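Local coordinates for protein peptidase M14, carboxypeptidase A (PDB 4XED) that is probably a metallocarboxypeptidase of the M14 family, represented here by its calcium-binding PKD domain, a beta-sandwich module likely to serve in binding, at residues D36-Y41 and A78-I83; Y26-T31 and Y40-G45. All blocks are in the same frame, centred on the assembly; numbering follows the deposited sequence. Where two conformers were deposited one is given.

Contact 1 (D36-Y41 and A78-I83). With CA (calcium ion), chain B; EDO (1,2-ethanediol), chain C.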
loop_
_atom_site.group_PDB
_atom_site.type_symbol
_atom_site.label_atom_id
_atom_site.label_comp_id
_atom_site.label_asym_id
_atom_site.label_seq_id
_atom_site.Cartn_x
_atom_site.Cartn_y
_atom_site.Cartn_z
ATOM N N ASP A 36 -13.499 -11.047 -4.475
ATOM C CA ASP A 36 -13.908 -9.779 -5.060
ATOM C C ASP A 36 -12.702 -8.988 -5.551
ATOM O O ASP A 36 -11.620 -9.058 -4.977
ATOM C CB ASP A 36 -14.599 -8.920 -4.009
ATOM C CG ASP A 36 -15.865 -9.552 -3.455
ATOM O OD1 ASP A 36 -16.547 -10.317 -4.180
ATOM O OD2 ASP A 36 -16.213 -9.245 -2.301
ATOM N N ASN A 37 -12.905 -8.215 -6.618
ATOM C CA ASN A 37 -11.959 -7.187 -6.993
ATOM C C ASN A 37 -11.849 -6.167 -5.881
ATOM O O ASN A 37 -12.806 -5.958 -5.111
ATOM C CB ASN A 37 -12.411 -6.478 -8.258
ATOM C CG ASN A 37 -12.299 -7.326 -9.497
ATOM O OD1 ASN A 37 -11.646 -8.368 -9.532
ATOM N ND2 ASN A 37 -12.953 -6.868 -10.544
ATOM N N ILE A 38 -10.674 -5.557 -5.756
ATOM C CA ILE A 38 -10.447 -4.556 -4.704
ATOM C C ILE A 38 -9.679 -3.331 -5.202
ATOM O O ILE A 38 -8.967 -3.385 -6.210
ATOM C CB ILE A 38 -9.715 -5.125 -3.418
ATOM C CG1 ILE A 38 -8.200 -5.355 -3.621
ATOM C CG2 ILE A 38 -10.405 -6.388 -2.922
ATOM C CD1 ILE A 38 -7.830 -6.502 -4.508
ATOM N N THR A 39 -9.819 -2.230 -4.466
ATOM C CA THR A 39 -9.036 -1.025 -4.674
ATOM C C THR A 39 -8.172 -0.815 -3.429
ATOM O O THR A 39 -8.524 -1.275 -2.345
ATOM C CB THR A 39 -9.887 0.232 -4.945
ATOM O OG1 THR A 39 -10.865 0.405 -3.912
ATOM C CG2 THR A 39 -10.569 0.126 -6.309
ATOM N N TYR A 40 -7.044 -0.136 -3.595
ATOM C CA TYR A 40 -6.112 0.125 -2.515
ATOM C C TYR A 40 -6.040 1.613 -2.178
ATOM O O TYR A 40 -6.094 2.457 -3.064
ATOM C CB TYR A 40 -4.700 -0.339 -2.895
ATOM C CG TYR A 40 -4.539 -1.831 -3.073
ATOM C CD1 TYR A 40 -4.232 -2.657 -1.989
ATOM C CD2 TYR A 40 -4.690 -2.418 -4.318
ATOM C CE1 TYR A 40 -4.069 -4.030 -2.145
ATOM C CE2 TYR A 40 -4.544 -3.797 -4.489
ATOM C CZ TYR A 40 -4.221 -4.593 -3.395
ATOM O OH TYR A 40 -4.071 -5.963 -3.472
ATOM N N TYR A 41 -5.889 1.899 -0.891
ATOM C CA TYR A 41 -5.627 3.251 -0.389
ATOM C C TYR A 41 -4.252 3.165 0.248
ATOM O O TYR A 41 -4.052 2.419 1.200
ATOM C CB TYR A 41 -6.696 3.713 0.607
ATOM C CG TYR A 41 -6.569 5.147 1.003
ATOM C CD1 TYR A 41 -5.545 5.574 1.840
ATOM C CD2 TYR A 41 -7.494 6.097 0.564
ATOM C CE1 TYR A 41 -5.429 6.868 2.214
ATOM C CE2 TYR A 41 -7.381 7.436 0.948
ATOM C CZ TYR A 41 -6.330 7.809 1.774
ATOM O OH TYR A 41 -6.170 9.110 2.208
ATOM N N ALA A 78 -1.105 0.634 3.735
ATOM C CA ALA A 78 -2.052 0.294 2.694
ATOM C C ALA A 78 -3.238 -0.437 3.274
ATOM O O ALA A 78 -3.095 -1.339 4.084
ATOM C CB ALA A 78 -1.397 -0.544 1.617
ATOM N N LYS A 79 -4.427 -0.036 2.833
ATOM C CA LYS A 79 -5.680 -0.763 3.117
ATOM C C LYS A 79 -6.388 -1.031 1.788
ATOM O O LYS A 79 -6.011 -0.456 0.757
ATOM C CB LYS A 79 -6.564 -0.012 4.111
ATOM C CG LYS A 79 -7.069 1.314 3.609
ATOM C CD LYS A 79 -7.995 2.010 4.613
ATOM C CE LYS A 79 -8.257 3.470 4.179
ATOM N NZ LYS A 79 -9.330 4.104 5.036
ATOM N N ALA A 80 -7.373 -1.922 1.811
ATOM C CA ALA A 80 -8.057 -2.279 0.584
ATOM C C ALA A 80 -9.558 -2.308 0.877
ATOM O O ALA A 80 -10.004 -2.558 2.004
ATOM C CB ALA A 80 -7.607 -3.633 0.097
ATOM N N LYS A 81 -10.375 -2.102 -0.154
ATOM C CA LYS A 81 -11.810 -2.274 -0.011
ATOM C C LYS A 81 -12.321 -2.997 -1.231
ATOM O O LYS A 81 -11.806 -2.861 -2.335
ATOM C CB LYS A 81 -12.534 -0.953 0.181
ATOM C CG LYS A 81 -12.670 -0.118 -1.058
ATOM C CD LYS A 81 -13.350 1.221 -0.737
ATOM C CE LYS A 81 -13.359 2.097 -1.949
ATOM N NZ LYS A 81 -14.081 3.376 -1.700
ATOM N N ASP A 82 -13.328 -3.814 -1.024
ATOM C CA ASP A 82 -13.903 -4.513 -2.142
ATOM C C ASP A 82 -14.943 -3.665 -2.886
ATOM O O ASP A 82 -15.110 -2.505 -2.603
ATOM C CB ASP A 82 -14.458 -5.869 -1.683
ATOM C CG ASP A 82 -15.589 -5.784 -0.665
ATOM O OD1 ASP A 82 -16.217 -4.730 -0.486
ATOM O OD2 ASP A 82 -15.882 -6.844 -0.066
ATOM N N ILE A 83 -15.638 -4.268 -3.856
ATOM C CA ILE A 83 -16.566 -3.554 -4.709
ATOM C C ILE A 83 -17.756 -3.046 -3.915
ATOM O O ILE A 83 -18.333 -2.018 -4.267
ATOM C CB ILE A 83 -17.033 -4.450 -5.888
ATOM C CG1 ILE A 83 -15.816 -4.901 -6.695
ATOM C CG2 ILE A 83 -18.045 -3.741 -6.770
ATOM C CD1 ILE A 83 -14.832 -3.763 -7.085
HETATM CA CA CA B . -15.546 -9.188 -0.066
HETATM C C1 EDO C . -9.040 7.660 4.263
HETATM O O1 EDO C . -9.873 6.577 3.881
HETATM C C2 EDO C . -7.944 7.114 5.162
HETATM O O2 EDO C . -7.444 8.173 5.992
HETATM O O HOH W 1 -13.277 -0.960 -4.493
#
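Thr-39 and Lys-81 face each other as a hydrogen-bonded antiparallel pair, Thr-39 N giving to Lys-81 O at 3.0 Å and Lys-81 N returning a bond to Thr-39 O. Tyr-41 and Lys-79 repeat the arrangement, with Tyr-41 N to Lys-79 O at 2.9 Å and close to straight (170° at the hydrogen). Between these pairs Tyr-40 and Ala-80 form a non-hydrogen-bonded pair, and next to it Ala-80 CA comes within 3.1 Å of Thr-39 O, a CA-H...O contact. The two segments are central neighbours in the four-stranded antiparallel sheet of a PKD domain, an immunoglobulin-like beta-sandwich, with strand 49-56 flanking one and strand 91-97 the other. On the sandwich side Ala-80 CB makes an apolar contact with Tyr-40 CD1 at 4.1 Å. The other side carries Thr-39, Tyr-41 and both lysines. Thr-39 OG1 sits 3.4 Å from Lys-81 CG, and water 1 joins this hydroxyl to Lys-81 O. Tyr-41 CG stands anti to its backbone N (chi1 -172°), and the ring runs alongside the extended Lys-79 chain, whose CE lies 3.9 Å from Tyr-41 CB; NZ gains at most a weak, long cation-pi attraction and is held by Glu-87 and an ethanediol. An alanine in place of Tyr-41 would keep CB but remove the ring carbons beside Lys-79 CE, which is likely to leave the end of the lysine chain freer to turn. Beyond the strand pairing, the side chains of Asp-36 and Asp-82 run alongside one another in the same direction, and each gives OD2 to calcium, Asp-36 OD2 at 2.3 Å. Their carboxylate planes are 66° apart, and the ion probably offsets the repulsion between the neighbouring oxygens. Asn-4, Asp-5, Asp-32 and Asn-34 complete the site; Tyr-86 is a further polar partner of Asp-82.

Contact 2 (Y26-T31 and Y40-G45)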
loop_
_atom_site.group_PDB
_atom_site.type_symbol
_atom_site.label_atom_id
_atom_site.label_comp_id
_atom_site.label_asym_id
_atom_site.label_seq_id
_atom_site.Cartn_x
_atom_site.Cartn_y
_atom_site.Cartn_z
ATOM N N TYR A 26 7.738 -0.535 -4.302
ATOM C CA TYR A 26 6.983 -1.223 -3.253
ATOM C C TYR A 26 5.938 -2.146 -3.879
ATOM O O TYR A 26 5.217 -1.755 -4.788
ATOM C CB TYR A 26 6.378 -0.177 -2.262
ATOM C CG TYR A 26 7.525 0.516 -1.576
ATOM C CD1 TYR A 26 8.086 0.005 -0.422
ATOM C CD2 TYR A 26 8.131 1.619 -2.152
ATOM C CE1 TYR A 26 9.232 0.542 0.122
ATOM C CE2 TYR A 26 9.281 2.205 -1.588
ATOM C CZ TYR A 26 9.826 1.649 -0.478
ATOM O OH TYR A 26 10.976 2.230 0.050
ATOM N N THR A 27 5.886 -3.351 -3.337
ATOM C CA THR A 27 4.977 -4.385 -3.794
ATOM C C THR A 27 3.824 -4.494 -2.802
ATOM O O THR A 27 4.057 -4.646 -1.593
ATOM C CB THR A 27 5.708 -5.724 -3.898
ATOM O OG1 THR A 27 6.784 -5.600 -4.825
ATOM C CG2 THR A 27 4.754 -6.816 -4.331
ATOM N N PHE A 28 2.589 -4.409 -3.314
ATOM C CA PHE A 28 1.378 -4.428 -2.493
ATOM C C PHE A 28 0.537 -5.610 -2.926
ATOM O O PHE A 28 0.331 -5.823 -4.140
ATOM C CB PHE A 28 0.555 -3.149 -2.688
ATOM C CG PHE A 28 1.277 -1.888 -2.280
ATOM C CD1 PHE A 28 2.150 -1.248 -3.144
ATOM C CD2 PHE A 28 1.078 -1.311 -1.039
ATOM C CE1 PHE A 28 2.829 -0.100 -2.783
ATOM C CE2 PHE A 28 1.762 -0.162 -0.672
ATOM C CZ PHE A 28 2.628 0.436 -1.568
ATOM N N VAL A 29 -0.009 -6.342 -1.965
ATOM C CA VAL A 29 -0.977 -7.372 -2.340
ATOM C C VAL A 29 -1.868 -7.773 -1.186
ATOM O O VAL A 29 -1.442 -7.814 -0.029
ATOM C CB VAL A 29 -0.282 -8.646 -2.898
ATOM C CG1 VAL A 29 0.612 -9.281 -1.852
ATOM C CG2 VAL A 29 -1.292 -9.670 -3.459
ATOM N N THR A 30 -3.128 -8.042 -1.507
ATOM C CA THR A 30 -4.002 -8.706 -0.584
ATOM C C THR A 30 -4.963 -9.589 -1.368
ATOM O O THR A 30 -4.956 -9.580 -2.600
ATOM C CB THR A 30 -4.747 -7.704 0.306
ATOM O OG1 THR A 30 -5.233 -8.420 1.441
ATOM C CG2 THR A 30 -5.915 -7.028 -0.413
ATOM N N THR A 31 -5.759 -10.348 -0.632
ATOM C CA THR A 31 -6.866 -11.107 -1.193
ATOM C C THR A 31 -8.157 -10.714 -0.493
ATOM O O THR A 31 -8.172 -10.265 0.644
ATOM C CB THR A 31 -6.658 -12.636 -1.030
ATOM O OG1 THR A 31 -6.627 -12.993 0.349
ATOM C CG2 THR A 31 -5.360 -13.091 -1.635
ATOM N N TYR A 40 -7.044 -0.136 -3.595
ATOM C CA TYR A 40 -6.112 0.125 -2.515
ATOM C C TYR A 40 -6.040 1.613 -2.178
ATOM O O TYR A 40 -6.094 2.457 -3.064
ATOM C CB TYR A 40 -4.700 -0.339 -2.895
ATOM C CG TYR A 40 -4.539 -1.831 -3.073
ATOM C CD1 TYR A 40 -4.232 -2.657 -1.989
ATOM C CD2 TYR A 40 -4.690 -2.418 -4.318
ATOM C CE1 TYR A 40 -4.069 -4.030 -2.145
ATOM C CE2 TYR A 40 -4.544 -3.797 -4.489
ATOM C CZ TYR A 40 -4.221 -4.593 -3.395
ATOM O OH TYR A 40 -4.071 -5.963 -3.472
ATOM N N TYR A 41 -5.889 1.899 -0.891
ATOM C CA TYR A 41 -5.627 3.251 -0.389
ATOM C C TYR A 41 -4.252 3.165 0.248
ATOM O O TYR A 41 -4.052 2.419 1.200
ATOM C CB TYR A 41 -6.696 3.713 0.607
ATOM C CG TYR A 41 -6.569 5.147 1.003
ATOM C CD1 TYR A 41 -5.545 5.574 1.840
ATOM C CD2 TYR A 41 -7.494 6.097 0.564
ATOM C CE1 TYR A 41 -5.429 6.868 2.214
ATOM C CE2 TYR A 41 -7.381 7.436 0.948
ATOM C CZ TYR A 41 -6.330 7.809 1.774
ATOM O OH TYR A 41 -6.170 9.110 2.208
ATOM N N ILE A 42 -3.287 3.877 -0.330
ATOM C CA ILE A 42 -1.897 3.867 0.113
ATOM C C ILE A 42 -1.537 5.252 0.658
ATOM O O ILE A 42 -1.784 6.274 0.004
ATOM C CB ILE A 42 -0.970 3.504 -1.049
ATOM C CG1 ILE A 42 -1.309 2.096 -1.576
ATOM C CG2 ILE A 42 0.503 3.654 -0.667
ATOM C CD1 ILE A 42 -0.666 1.790 -2.898
ATOM N N GLU A 43 -0.900 5.265 1.829
ATOM C CA GLU A 43 -0.240 6.444 2.400
ATOM C C GLU A 43 1.259 6.234 2.290
ATOM O O GLU A 43 1.776 5.204 2.722
ATOM C CB GLU A 43 -0.584 6.603 3.875
ATOM C CG GLU A 43 -2.016 6.900 4.160
ATOM C CD GLU A 43 -2.319 6.931 5.643
ATOM O OE1 GLU A 43 -1.485 6.462 6.460
ATOM O OE2 GLU A 43 -3.396 7.442 6.001
ATOM N N TRP A 44 1.976 7.173 1.691
ATOM C CA TRP A 44 3.426 7.064 1.613
ATOM C C TRP A 44 4.139 7.598 2.875
ATOM O O TRP A 44 5.367 7.524 2.992
ATOM C CB TRP A 44 3.958 7.794 0.375
ATOM C CG TRP A 44 3.522 7.154 -0.917
ATOM C CD1 TRP A 44 2.660 7.656 -1.831
ATOM C CD2 TRP A 44 3.943 5.884 -1.426
ATOM N NE1 TRP A 44 2.501 6.787 -2.882
ATOM C CE2 TRP A 44 3.281 5.685 -2.657
ATOM C CE3 TRP A 44 4.820 4.880 -0.963
ATOM C CZ2 TRP A 44 3.502 4.547 -3.449
ATOM C CZ3 TRP A 44 5.019 3.748 -1.729
ATOM C CH2 TRP A 44 4.357 3.590 -2.954
ATOM N N GLY A 45 3.372 8.149 3.813
ATOM C CA GLY A 45 3.887 8.603 5.091
ATOM C C GLY A 45 4.366 10.043 5.110
ATOM O O GLY A 45 4.762 10.545 6.171
#
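Phe-28 and Ile-42 meet in the buried core between the two sheets, a face-to-face packing contact in which strand 24-29 of one sheet lies over strand 38-43 of the other; the axes of strands 26-29 and 40-43 approach to 9.8 Å. The two side chains reach toward each other tip to tip. Ile-42 CD1 stands over the centre of the Phe-28 ring, 3.8 Å from its centroid and 9° off the ring normal, a well-centred CH-pi contact; Ile-42 CD1 is anti to CA (chi2 167°), which carries it out over the ring. CG2 of the same isoleucine approaches Phe-28 CZ and also lies over one face of the Trp-44 ring, so its two branches fill the angle between the Phe-28 and Trp-44 rings. Trp-44 CH2 meets the edge of the Phe-28 ring, 3.9 Å from Phe-28 CZ, while Trp-44 CZ3 comes within 3.8 Å of Tyr-26 CD2. Both ring pairs are oblique, and the three residues form an aromatic cluster. The indole is also stacked on His-66, and its NE1 is hydrogen-bonded to Glu-50; Tyr-26 OH bonds to Pro-15 O. At the other end of the contact the link is polar: Thr-30 N donates to Tyr-40 OH at 3.0 Å, a bent bond (139° at the hydrogen), with Thr-30 CG2 against Tyr-40 CE1. This bond gives the buried phenol oxygen a backbone partner from the loop that follows the opposing strand, while Thr-30 OG1 is satisfied by Asn-8 O. Inward-facing aromatic and aliphatic side chains filling the space between two antiparallel sheets are characteristic of the immunoglobulin-like beta-sandwich of PKD domains.

Overall arrangement
From the N terminus, the chain passes through Asn-4 and Asp-5 at the calcium site and enters the three-stranded sheet. Contact 2 closes the short loop from 26-31 to 40-45, in which the chain crosses to the facing sheet; the turn between includes calcium ligands Asp-32, Asn-34 and Asp-36. Contact 1 closes a longer loop within the second sheet, its 36-41 segment overlapping 40-45 at Tyr-40 and Tyr-41, so the spans of the two contacts cross, neither containing the other. The contacts also touch in the core, where Ala-78 packs on Phe-28 and Ala-80 on Thr-30. Contact 1 joins neighbouring strands and the calcium end; contact 2 joins the two sheets.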